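Local coordinates for protein Pbp related beta-lactamase (Pyrococcus abyssi, PDB 2QMI) that cleaves peptides as an octameric, self-compartmentalizing archaeal peptidase related to penicillin-binding proteins and beta-lactamases, probably using an active-site serine, at residues Asp82-Phe87 against Gly169-Lys174; Leu67-Leu72 against His103-Ser108; Glu360-Lys365 against Asp411-Tyr416. All coordinates share one frame; numbering follows the deposited sequence.

In the fold
Contacts 1 and 2 lie side by side in the helical part of the beta-lactamase-like domain, their centres 11 Å apart, and their segments alternate along the chain. They share a core: I172 CD1 lies 3.5 Å from A68 CB, and V84 CG2 lies 3.5 Å from L104 CD1. Helix 61-74, used in contact 2, begins at what is probably an SxxK motif, whose serine would be the nucleophile, as in penicillin-binding proteins. A lutetium ion lies about 11 Å from the L105 side chain, without contact. Contact 3, in the octamerisation domain, is centred 50 Å from contact 1 and 42 Å from contact 2. The presumed catalytic core thus stays apart from the assembly barrel.

Contact 1. Residues Asp82-Phe87 against Gly169-Lys174; sequences DPVEKF and GKIIEK
V84 starts the contact with a single methyl, CG1, which is set anti to the backbone N (chi1 -179°) and so presented to I171 CD1 at 4.2 Å. The two side chains cross at roughly a right angle, and the valine also touches L92. The turn around V84 is closed by backbone bonds from K86 N to P83 O and from F87 N to V84 O. K86 turns its amine away toward D82, with which it forms a long ion pair, yet its CG sits 3.5 Å above the centre of the F87 ring.

F87 gives the larger part of the surface that segment 82-87 buries here. The phenyl ring is held between two aliphatic groups: K86 CG over one face and, over the opposite face, I171 CG2, 4.0 Å above the plane and displaced toward the rim. The other branch of I171 touches the root of the same side chain, CG1 approaching F87 CB to 4.0 Å. K174 comes to the ring edge in plane; a bend at chi2 (66°) lays its methylene chain beside the end of the turn, with K174 CG 3.7 Å from F87 CB and 3.6 Å from F87 O. No hydrogen bond joins the two segments; the fit is mainly apolar, centred on the F87 ring with V84 beside it. L78 touches both F87 and I171, extending this apolar patch. This is loop-on-helix packing: the connection between helices 61-74 and 101-105 packs against helix 162-176 through V84 and F87, in the helical region of the beta-lactamase-like fold.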
loop_
_atom_site.group_PDB
_atom_site.type_symbol
_atom_site.label_atom_id
_atom_site.label_comp_id
_atom_site.label_asym_id
_atom_site.label_seq_id
_atom_site.Cartn_x
_atom_site.Cartn_y
_atom_site.Cartn_z
ATOM N N ASP A 82 44.235 44.012 0.843
ATOM C CA ASP A 82 44.060 44.026 2.300
ATOM C C ASP A 82 43.418 42.762 2.871
ATOM O O ASP A 82 42.479 42.211 2.293
ATOM C CB ASP A 82 43.196 45.214 2.741
ATOM C CG ASP A 82 43.914 46.536 2.635
ATOM O OD1 ASP A 82 45.133 46.581 2.908
ATOM O OD2 ASP A 82 43.248 47.535 2.298
ATOM N N PRO A 83 43.906 42.300 4.033
ATOM C CA PRO A 83 43.373 41.100 4.690
ATOM C C PRO A 83 41.937 41.341 5.163
ATOM O O PRO A 83 41.615 42.415 5.666
ATOM C CB PRO A 83 44.326 40.895 5.863
ATOM C CG PRO A 83 45.616 41.542 5.380
ATOM C CD PRO A 83 45.099 42.794 4.739
ATOM N N VAL A 84 41.083 40.337 5.007
ATOM C CA VAL A 84 39.689 40.451 5.422
ATOM C C VAL A 84 39.573 40.737 6.922
ATOM O O VAL A 84 38.538 41.231 7.386
ATOM C CB VAL A 84 38.909 39.159 5.094
ATOM C CG1 VAL A 84 37.449 39.306 5.504
ATOM C CG2 VAL A 84 39.034 38.849 3.606
ATOM N N GLU A 85 40.631 40.420 7.670
ATOM C CA GLU A 85 40.657 40.652 9.118
ATOM C C GLU A 85 40.701 42.152 9.444
ATOM O O GLU A 85 40.395 42.566 10.563
ATOM C CB GLU A 85 41.866 39.951 9.765
ATOM C CG GLU A 85 41.931 38.441 9.539
ATOM C CD GLU A 85 43.031 37.764 10.355
ATOM O OE1 GLU A 85 44.097 38.400 10.572
ATOM O OE2 GLU A 85 42.834 36.591 10.767
ATOM N N LYS A 86 41.083 42.973 8.473
ATOM C CA LYS A 86 41.128 44.413 8.709
ATOM C C LYS A 86 39.726 45.016 8.816
ATOM O O LYS A 86 39.554 46.102 9.367
ATOM C CB LYS A 86 41.889 45.116 7.584
ATOM C CG LYS A 86 41.526 46.590 7.446
ATOM C CD LYS A 86 42.371 47.315 6.405
ATOM C CE LYS A 86 43.747 47.642 6.953
ATOM N NZ LYS A 86 44.430 48.650 6.097
ATOM N N PHE A 87 38.726 44.307 8.301
ATOM C CA PHE A 87 37.347 44.807 8.304
ATOM C C PHE A 87 36.347 43.899 9.016
ATOM O O PHE A 87 35.265 44.348 9.408
ATOM C CB PHE A 87 36.874 44.993 6.862
ATOM C CG PHE A 87 37.872 45.679 5.980
ATOM C CD1 PHE A 87 37.986 47.063 5.981
ATOM C CD2 PHE A 87 38.719 44.937 5.165
ATOM C CE1 PHE A 87 38.930 47.703 5.185
ATOM C CE2 PHE A 87 39.674 45.569 4.363
ATOM C CZ PHE A 87 39.777 46.956 4.374
ATOM N N GLY A 169 30.069 41.816 1.483
ATOM C CA GLY A 169 28.956 42.689 1.818
ATOM C C GLY A 169 29.202 43.396 3.145
ATOM O O GLY A 169 28.822 44.556 3.331
ATOM N N LYS A 170 29.847 42.691 4.071
ATOM C CA LYS A 170 30.158 43.233 5.388
ATOM C C LYS A 170 31.308 44.237 5.287
ATOM O O LYS A 170 31.344 45.233 6.005
ATOM C CB LYS A 170 30.533 42.093 6.344
ATOM C CG LYS A 170 30.768 42.533 7.789
ATOM C CD LYS A 170 29.592 43.347 8.300
ATOM C CE LYS A 170 28.302 42.554 8.256
ATOM N NZ LYS A 170 27.119 43.434 8.535
ATOM N N ILE A 171 32.255 43.960 4.398
ATOM C CA ILE A 171 33.385 44.855 4.190
ATOM C C ILE A 171 32.855 46.184 3.649
ATOM O O ILE A 171 33.324 47.260 4.030
ATOM C CB ILE A 171 34.394 44.236 3.200
ATOM C CG1 ILE A 171 35.112 43.070 3.882
ATOM C CG2 ILE A 171 35.387 45.283 2.730
ATOM C CD1 ILE A 171 36.131 42.372 3.033
ATOM N N ILE A 172 31.857 46.102 2.776
ATOM C CA ILE A 172 31.253 47.294 2.196
ATOM C C ILE A 172 30.625 48.161 3.281
ATOM O O ILE A 172 30.764 49.382 3.265
ATOM C CB ILE A 172 30.192 46.906 1.152
ATOM C CG1 ILE A 172 30.899 46.387 -0.106
ATOM C CG2 ILE A 172 29.270 48.085 0.863
ATOM C CD1 ILE A 172 29.963 45.903 -1.203
ATOM N N GLU A 173 29.940 47.533 4.230
ATOM C CA GLU A 173 29.311 48.286 5.306
ATOM C C GLU A 173 30.388 48.866 6.222
ATOM O O GLU A 173 30.305 50.018 6.653
ATOM C CB GLU A 173 28.371 47.387 6.116
ATOM C CG GLU A 173 27.361 46.614 5.273
ATOM C CD GLU A 173 26.248 46.006 6.109
ATOM O OE1 GLU A 173 26.540 45.502 7.215
ATOM O OE2 GLU A 173 25.083 46.025 5.657
ATOM N N LYS A 174 31.398 48.054 6.513
ATOM C CA LYS A 174 32.488 48.476 7.376
ATOM C C LYS A 174 33.165 49.732 6.828
ATOM O O LYS A 174 33.447 50.674 7.571
ATOM C CB LYS A 174 33.520 47.349 7.505
ATOM C CG LYS A 174 34.805 47.757 8.228
ATOM C CD LYS A 174 34.542 48.091 9.691
ATOM C CE LYS A 174 35.794 48.618 10.371
ATOM N NZ LYS A 174 35.527 48.950 11.801
#

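Contact 2. Residues Leu67-Leu72 against His103-Ser108; sequences LAIMKL and HLLTHS
L105 CD1 is the meeting point of the apolar contact, touched by two methyls from one turn of helix 61-74. I69 CG2 and M70 CE each lie 4.3 Å from it. The first side-chain bond of I69 points toward segment 103-108, whereas M70 depends on a bent chain (chi2 -66°, chi3 96°) to bring CE to the leucine. The touch is light, but all three residues are buried: Y286 packs against both M70 and L105, and helix 162-176 adds I172 on I69 and L168 on L105.

No hydrogen bond crosses between the segments; within 103-108, S108 N bonds to H103 O at 2.9 Å, and a weak bond runs from H107 N to L104 O. L105 O accepts a hydrogen bond from the Y165 hydroxyl.

Aromatic contacts gather on H107, whose ring meets those of Y160 and Y165, more nearly parallel to Y165, and that of Y284 edge-to-face. With H107 at positive phi (56°), the two backward backbone bonds make a Schellman motif, which ends helix 101-105 where it packs against helix 61-74.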
loop_
_atom_site.group_PDB
_atom_site.type_symbol
_atom_site.label_atom_id
_atom_site.label_comp_id
_atom_site.label_asym_id
_atom_site.label_seq_id
_atom_site.Cartn_x
_atom_site.Cartn_y
_atom_site.Cartn_z
ATOM N N LEU A 67 31.211 45.572 -7.974
ATOM C CA LEU A 67 31.273 46.939 -8.465
ATOM C C LEU A 67 31.417 47.897 -7.285
ATOM O O LEU A 67 32.248 48.811 -7.314
ATOM C CB LEU A 67 30.012 47.270 -9.273
ATOM C CG LEU A 67 29.964 48.626 -9.993
ATOM C CD1 LEU A 67 31.130 48.750 -10.974
ATOM C CD2 LEU A 67 28.647 48.752 -10.736
ATOM N N ALA A 68 30.611 47.687 -6.249
ATOM C CA ALA A 68 30.669 48.527 -5.055
ATOM C C ALA A 68 32.098 48.529 -4.522
ATOM O O ALA A 68 32.628 49.578 -4.133
ATOM C CB ALA A 68 29.721 47.998 -3.993
ATOM N N ILE A 69 32.712 47.349 -4.515
ATOM C CA ILE A 69 34.080 47.189 -4.042
ATOM C C ILE A 69 35.048 47.993 -4.907
ATOM O O ILE A 69 35.978 48.602 -4.385
ATOM C CB ILE A 69 34.517 45.703 -4.063
ATOM C CG1 ILE A 69 33.760 44.915 -2.987
ATOM C CG2 ILE A 69 36.025 45.596 -3.858
ATOM C CD1 ILE A 69 34.101 45.289 -1.541
ATOM N N MET A 70 34.836 47.986 -6.223
ATOM C CA MET A 70 35.703 48.733 -7.133
ATOM C C MET A 70 35.612 50.221 -6.835
ATOM O O MET A 70 36.614 50.931 -6.847
ATOM C CB MET A 70 35.303 48.496 -8.597
ATOM C CG MET A 70 35.532 47.080 -9.125
ATOM S SD MET A 70 37.275 46.580 -9.229
ATOM C CE MET A 70 37.457 45.713 -7.681
ATOM N N LYS A 71 34.397 50.688 -6.571
ATOM C CA LYS A 71 34.165 52.094 -6.281
ATOM C C LYS A 71 34.941 52.525 -5.040
ATOM O O LYS A 71 35.734 53.471 -5.083
ATOM C CB LYS A 71 32.671 52.347 -6.074
ATOM C CG LYS A 71 32.284 53.818 -6.142
ATOM C CD LYS A 71 30.780 53.981 -6.273
ATOM C CE LYS A 71 30.398 55.444 -6.388
ATOM N NZ LYS A 71 30.851 56.198 -5.189
ATOM N N LEU A 72 34.720 51.811 -3.941
ATOM C CA LEU A 72 35.393 52.121 -2.689
ATOM C C LEU A 72 36.915 52.069 -2.834
ATOM O O LEU A 72 37.625 52.812 -2.161
ATOM C CB LEU A 72 34.928 51.157 -1.592
ATOM C CG LEU A 72 33.435 51.229 -1.256
ATOM C CD1 LEU A 72 33.062 50.093 -0.314
ATOM C CD2 LEU A 72 33.108 52.589 -0.635
ATOM N N HIS A 103 41.120 37.751 -2.982
ATOM C CA HIS A 103 40.852 36.320 -2.873
ATOM C C HIS A 103 39.344 36.045 -2.840
ATOM O O HIS A 103 38.857 35.157 -3.541
ATOM C CB HIS A 103 41.501 35.730 -1.612
ATOM C CG HIS A 103 43.000 35.755 -1.624
ATOM N ND1 HIS A 103 43.746 35.403 -2.728
ATOM C CD2 HIS A 103 43.892 36.064 -0.654
ATOM C CE1 HIS A 103 45.032 35.497 -2.440
ATOM N NE2 HIS A 103 45.149 35.895 -1.186
ATOM N N LEU A 104 38.612 36.802 -2.027
ATOM C CA LEU A 104 37.165 36.622 -1.914
ATOM C C LEU A 104 36.457 36.889 -3.239
ATOM O O LEU A 104 35.549 36.161 -3.625
ATOM C CB LEU A 104 36.582 37.549 -0.839
ATOM C CG LEU A 104 37.014 37.375 0.621
ATOM C CD1 LEU A 104 36.278 38.398 1.488
ATOM C CD2 LEU A 104 36.715 35.964 1.092
ATOM N N LEU A 105 36.872 37.947 -3.925
ATOM C CA LEU A 105 36.277 38.308 -5.210
ATOM C C LEU A 105 36.459 37.198 -6.241
ATOM O O LEU A 105 35.592 36.978 -7.088
ATOM C CB LEU A 105 36.925 39.587 -5.747
ATOM C CG LEU A 105 36.617 40.922 -5.068
ATOM C CD1 LEU A 105 37.607 41.981 -5.554
ATOM C CD2 LEU A 105 35.180 41.330 -5.374
ATOM N N THR A 106 37.592 36.507 -6.162
ATOM C CA THR A 106 37.918 35.442 -7.098
ATOM C C THR A 106 37.615 34.025 -6.612
ATOM O O THR A 106 37.915 33.055 -7.309
ATOM C CB THR A 106 39.413 35.512 -7.487
ATOM O OG1 THR A 106 40.215 35.468 -6.301
ATOM C CG2 THR A 106 39.711 36.799 -8.240
ATOM N N HIS A 107 37.012 33.897 -5.433
ATOM C CA HIS A 107 36.703 32.584 -4.880
ATOM C C HIS A 107 37.982 31.769 -4.798
ATOM O O HIS A 107 37.989 30.590 -5.149
ATOM C CB HIS A 107 35.706 31.833 -5.762
ATOM C CG HIS A 107 34.386 32.519 -5.908
ATOM N ND1 HIS A 107 33.484 32.629 -4.873
ATOM C CD2 HIS A 107 33.811 33.122 -6.974
ATOM C CE1 HIS A 107 32.409 33.270 -5.295
ATOM N NE2 HIS A 107 32.583 33.581 -6.568
ATOM N N SER A 108 39.063 32.404 -4.349
ATOM C CA SER A 108 40.355 31.732 -4.221
ATOM C C SER A 108 40.920 31.721 -2.793
ATOM O O SER A 108 42.109 31.449 -2.601
ATOM C CB SER A 108 41.383 32.370 -5.174
ATOM O OG SER A 108 41.714 33.691 -4.797
#

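Contact 3. Residues Glu360-Lys365 against Asp411-Tyr416; sequences ERILKK and DFIKCY
The octamerisation domain is an eight-stranded antiparallel barrel, and here helix 355-364, which leads into the barrel, packs against barrel strand 412-419. I413 is the strand's contribution. Its CG1 stands anti to the carbonyl carbon, and an extended second torsion (chi2 173°) carries CD1 forward to the helix. There it meets the CG2 branch of I362 at 3.5 Å, a close methyl-to-methyl approach, and I362 CG2 also lies 3.8 Å from I413 CG1. The two side chains pass each other at a slant. I413 CD1 further lies 3.8 Å from the backbone oxygen I362 O. L363 comes in from the next position on the helix: although L363 leaves the helix to one side of the strand, its CD2 swings to 4.1 Å from I413 CD1, the leucine lying across the isoleucine at about a right angle. One methyl of the strand is therefore held by two consecutive helix residues.

Around this apolar point, F428 and V366 also pack on I413. Polar ties border it: R361 forms a salt bridge with E410, just before the strand, and the K364 NZ to E360 OE1 bridge of 2.7 Å continues to K13 and E16 of helix 3-16. Strand alternation puts Y416 on the other face from I413, where its hydroxyl hydrogen-bonds that of Y416 of a second subunit.

No hydrogen bond or salt bridge links the two segments directly. Cohesion is therefore probably hydrophobic and dispersive, carried by buried branched aliphatic groups, while the charged pairs beside them join the helix to its neighbours.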
loop_
_atom_site.group_PDB
_atom_site.type_symbol
_atom_site.label_atom_id
_atom_site.label_comp_id
_atom_site.label_asym_id
_atom_site.label_seq_id
_atom_site.Cartn_x
_atom_site.Cartn_y
_atom_site.Cartn_z
ATOM N N GLU A 360 21.711 17.649 -26.757
ATOM C CA GLU A 360 20.422 17.305 -26.160
ATOM C C GLU A 360 19.474 16.709 -27.192
ATOM O O GLU A 360 18.730 15.771 -26.896
ATOM C CB GLU A 360 19.751 18.532 -25.550
ATOM C CG GLU A 360 18.501 18.188 -24.740
ATOM C CD GLU A 360 17.430 19.260 -24.828
ATOM O OE1 GLU A 360 16.869 19.426 -25.940
ATOM O OE2 GLU A 360 17.150 19.931 -23.796
ATOM N N ARG A 361 19.486 17.279 -28.397
ATOM C CA ARG A 361 18.620 16.812 -29.473
ATOM C C ARG A 361 19.041 15.433 -29.964
ATOM O O ARG A 361 18.199 14.563 -30.157
ATOM C CB ARG A 361 18.634 17.801 -30.647
ATOM C CG ARG A 361 17.799 17.343 -31.841
ATOM C CD ARG A 361 17.720 18.417 -32.930
ATOM N NE ARG A 361 19.035 18.989 -33.224
ATOM C CZ ARG A 361 20.004 18.361 -33.882
ATOM N NH1 ARG A 361 19.812 17.132 -34.336
ATOM N NH2 ARG A 361 21.177 18.955 -34.068
ATOM N N ILE A 362 20.341 15.236 -30.163
ATOM C CA ILE A 362 20.853 13.947 -30.630
ATOM C C ILE A 362 20.618 12.838 -29.601
ATOM O O ILE A 362 20.211 11.737 -29.956
ATOM C CB ILE A 362 22.369 14.021 -30.958
ATOM C CG1 ILE A 362 22.630 15.105 -32.016
ATOM C CG2 ILE A 362 22.862 12.674 -31.467
ATOM C CD1 ILE A 362 21.707 15.025 -33.214
ATOM N N LEU A 363 20.870 13.129 -28.327
ATOM C CA LEU A 363 20.670 12.145 -27.268
ATOM C C LEU A 363 19.207 11.737 -27.115
ATOM O O LEU A 363 18.915 10.588 -26.769
ATOM C CB LEU A 363 21.175 12.685 -25.936
ATOM C CG LEU A 363 22.692 12.834 -25.817
ATOM C CD1 LEU A 363 23.031 13.648 -24.564
ATOM C CD2 LEU A 363 23.346 11.447 -25.774
ATOM N N LYS A 364 18.287 12.672 -27.355
ATOM C CA LYS A 364 16.863 12.355 -27.230
ATOM C C LYS A 364 16.475 11.221 -28.166
ATOM O O LYS A 364 15.543 10.474 -27.887
ATOM C CB LYS A 364 15.980 13.565 -27.553
ATOM C CG LYS A 364 15.752 14.542 -26.409
ATOM C CD LYS A 364 14.382 15.239 -26.570
ATOM C CE LYS A 364 14.173 16.387 -25.581
ATOM N NZ LYS A 364 14.922 17.618 -25.972
ATOM N N LYS A 365 17.191 11.105 -29.278
ATOM C CA LYS A 365 16.915 10.066 -30.267
ATOM C C LYS A 365 17.237 8.650 -29.780
ATOM O O LYS A 365 16.678 7.668 -30.270
ATOM C CB LYS A 365 17.725 10.327 -31.538
ATOM C CG LYS A 365 17.530 11.689 -32.198
ATOM C CD LYS A 365 18.340 11.726 -33.497
ATOM C CE LYS A 365 18.253 13.065 -34.230
ATOM N NZ LYS A 365 19.130 13.036 -35.451
ATOM N N ASP A 411 24.034 10.911 -36.640
ATOM C CA ASP A 411 23.613 9.535 -36.901
ATOM C C ASP A 411 24.404 8.520 -36.099
ATOM O O ASP A 411 24.201 7.311 -36.260
ATOM C CB ASP A 411 23.844 9.240 -38.373
ATOM C CG ASP A 411 25.280 9.523 -38.778
ATOM O OD1 ASP A 411 25.747 10.645 -38.482
ATOM O OD2 ASP A 411 25.952 8.641 -39.365
ATOM N N PHE A 412 25.303 8.996 -35.242
ATOM C CA PHE A 412 26.153 8.085 -34.483
ATOM C C PHE A 412 26.572 8.613 -33.115
ATOM O O PHE A 412 27.054 9.743 -32.999
ATOM C CB PHE A 412 27.405 7.799 -35.321
ATOM C CG PHE A 412 28.345 6.809 -34.707
ATOM C CD1 PHE A 412 27.965 5.478 -34.536
ATOM C CD2 PHE A 412 29.618 7.199 -34.313
ATOM C CE1 PHE A 412 28.848 4.546 -33.980
ATOM C CE2 PHE A 412 30.510 6.278 -33.756
ATOM C CZ PHE A 412 30.124 4.948 -33.588
ATOM N N ILE A 413 26.398 7.788 -32.086
ATOM C CA ILE A 413 26.798 8.139 -30.728
ATOM C C ILE A 413 27.606 6.976 -30.150
ATOM O O ILE A 413 27.108 5.856 -30.065
ATOM C CB ILE A 413 25.580 8.388 -29.800
ATOM C CG1 ILE A 413 24.759 9.570 -30.317
ATOM C CG2 ILE A 413 26.059 8.664 -28.369
ATOM C CD1 ILE A 413 23.471 9.782 -29.564
ATOM N N LYS A 414 28.857 7.236 -29.773
ATOM C CA LYS A 414 29.694 6.196 -29.191
ATOM C C LYS A 414 29.846 6.498 -27.704
ATOM O O LYS A 414 30.251 7.597 -27.330
ATOM C CB LYS A 414 31.064 6.169 -29.871
ATOM C CG LYS A 414 31.978 5.067 -29.374
ATOM C CD LYS A 414 33.230 4.936 -30.235
ATOM C CE LYS A 414 34.059 3.727 -29.827
ATOM N NZ LYS A 414 35.260 3.540 -30.694
ATOM N N CYS A 415 29.497 5.535 -26.859
ATOM C CA CYS A 415 29.595 5.715 -25.416
ATOM C C CYS A 415 30.492 4.647 -24.827
ATOM O O CYS A 415 30.874 3.696 -25.513
ATOM C CB CYS A 415 28.223 5.598 -24.752
ATOM S SG CYS A 415 26.987 6.702 -25.401
ATOM N N TYR A 416 30.815 4.802 -23.551
ATOM C CA TYR A 416 31.656 3.835 -22.863
ATOM C C TYR A 416 31.282 3.834 -21.401
ATOM O O TYR A 416 30.782 4.831 -20.873
ATOM C CB TYR A 416 33.136 4.199 -23.018
ATOM C CG TYR A 416 33.563 5.426 -22.242
ATOM C CD1 TYR A 416 33.910 5.337 -20.893
ATOM C CD2 TYR A 416 33.618 6.679 -22.856
ATOM C CE1 TYR A 416 34.307 6.461 -20.171
ATOM C CE2 TYR A 416 34.014 7.820 -22.139
ATOM C CZ TYR A 416 34.357 7.696 -20.796
ATOM O OH TYR A 416 34.755 8.807 -20.080
#